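Local coordinates for imidazoleglycerol-phosphate dehydratase (Pyrococcus furiosus, PDB 5DNL), which catalyses the dehydration of imidazoleglycerol phosphate to imidazoleacetol phosphate, the sixth step of histidine biosynthesis, using manganese, at the interface of chains A and B. Sequence-based numbering; all coordinates share one arbitrary frame. Chains: chain A/B, Imidazoleglycerol-phosphate dehydratase.

The interface of chains A and B. Residues chain A 29, 114, 145, 149; chain B 7, 50, 52-53.
A:His145, A:His29 and B:Leu50 bury the most surface here and, with B:His53, show how neighbouring subunits of a metalloenzyme can build one metal site between them. B:His53 points an edge at A:His29: its CE1 stands 3.2 Å above that imidazole, offset toward the rim, with the two planes 90° apart. A:His29 reaches this spot because CG lies anti to the backbone N (chi1 -179°), which sends the ring off helix 25-38 toward the partner. A:His145 meets B:His53 from another quarter, the planes inclined at 59°. NE2 of B:His53 lies 3.2 Å from NE2 of A:His29 and 3.3 Å from NE2 of A:His145; the three nitrogens and A:Glu149 OE1 converge on one point, where they probably share a manganese ion rather than bond to each other. HHxxE motifs supply B:His52 and B:His53, and A:His145 and A:Glu149. CB and the ND1 side of A:His145 lie against the B:His52 imidazole, with A:His145 CB 3.4 Å from B:His52 ND1. The methyl CD1 of B:Leu50 bridges both chain A rings, 3.7 Å from CD2 of A:His29. In the second shell, A:Phe114 CZ sits over one face of A:His145. B:Glu7 OE1 stands 3.3 Å above the centre of the B:His53 ring. With an alanine at A:His29, the manganese site would probably lose a ligand and the B:His53 edge the imidazole face it meets. B:His52 is a manganese ligand, and B:Glu7 and B:His53 line the inhibitor pocket, placing the cluster at the active site within the 24-subunit assembly. Chain A supplies helices 25-38 and 144-162; chain B supplies the start of helix 51-69 and the loops bearing B:Leu50 and B:Glu7.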
# COMPACT_ATOMS: atom_id res chain seq x y z
N HIS A 29 23.78 -10.43 41.10
CA HIS A 29 24.52 -9.37 40.40
C HIS A 29 23.68 -8.10 40.31
O HIS A 29 24.16 -7.02 40.60
CB HIS A 29 24.98 -9.85 39.03
CG HIS A 29 25.78 -8.85 38.25
ND1 HIS A 29 26.78 -8.09 38.82
CD2 HIS A 29 25.76 -8.54 36.94
CE1 HIS A 29 27.30 -7.31 37.89
NE2 HIS A 29 26.73 -7.59 36.74
N PHE A 114 18.43 -13.34 31.71
CA PHE A 114 17.87 -12.00 31.67
C PHE A 114 16.57 -12.10 30.92
O PHE A 114 16.52 -12.57 29.78
CB PHE A 114 18.83 -11.01 31.00
CG PHE A 114 20.03 -10.68 31.83
CD1 PHE A 114 21.19 -11.44 31.76
CD2 PHE A 114 20.02 -9.59 32.69
CE1 PHE A 114 22.31 -11.12 32.52
CE2 PHE A 114 21.12 -9.27 33.46
CZ PHE A 114 22.25 -10.04 33.39
N HIS A 145 21.84 -7.65 28.97
CA HIS A 145 22.55 -7.48 30.25
C HIS A 145 22.79 -6.00 30.48
O HIS A 145 22.58 -5.50 31.59
CB HIS A 145 23.87 -8.25 30.16
CG HIS A 145 24.66 -8.35 31.43
ND1 HIS A 145 25.31 -9.52 31.75
CD2 HIS A 145 25.03 -7.45 32.37
CE1 HIS A 145 25.99 -9.36 32.87
NE2 HIS A 145 25.85 -8.11 33.26
N GLU A 149 21.01 -4.34 33.63
CA GLU A 149 21.90 -3.83 34.67
C GLU A 149 21.82 -2.31 34.77
O GLU A 149 21.84 -1.78 35.87
CB GLU A 149 23.35 -4.31 34.49
CG GLU A 149 24.23 -4.02 35.69
CD GLU A 149 25.60 -4.59 35.60
OE1 GLU A 149 25.87 -5.44 34.71
OE2 GLU A 149 26.44 -4.11 36.40
N GLU B 7 34.34 -10.17 39.43
CA GLU B 7 33.49 -11.02 38.59
C GLU B 7 34.22 -12.18 37.94
O GLU B 7 33.66 -13.28 37.83
CB GLU B 7 32.87 -10.15 37.48
CG GLU B 7 31.97 -9.03 37.99
CD GLU B 7 31.59 -8.03 36.93
OE1 GLU B 7 32.12 -8.07 35.82
OE2 GLU B 7 30.74 -7.16 37.24
N LEU B 50 29.06 -14.86 35.60
CA LEU B 50 28.09 -14.86 34.53
C LEU B 50 28.81 -14.98 33.18
O LEU B 50 29.87 -14.38 32.98
CB LEU B 50 27.26 -13.58 34.54
CG LEU B 50 26.41 -13.30 35.78
CD1 LEU B 50 25.62 -12.01 35.57
CD2 LEU B 50 25.50 -14.48 36.11
N HIS B 52 28.32 -13.62 30.26
CA HIS B 52 28.64 -12.35 29.59
C HIS B 52 29.97 -11.80 30.11
O HIS B 52 30.81 -11.38 29.32
CB HIS B 52 27.52 -11.36 29.83
CG HIS B 52 27.69 -9.99 29.25
ND1 HIS B 52 26.66 -9.37 28.58
CD2 HIS B 52 28.70 -9.08 29.28
CE1 HIS B 52 27.01 -8.15 28.25
NE2 HIS B 52 28.25 -7.95 28.65
N HIS B 53 30.12 -11.79 31.43
CA HIS B 53 31.37 -11.28 32.01
C HIS B 53 32.56 -12.12 31.51
O HIS B 53 33.62 -11.58 31.22
CB HIS B 53 31.34 -11.28 33.53
CG HIS B 53 30.28 -10.40 34.12
ND1 HIS B 53 29.77 -10.61 35.38
CD2 HIS B 53 29.63 -9.31 33.64
CE1 HIS B 53 28.86 -9.70 35.66
NE2 HIS B 53 28.77 -8.89 34.63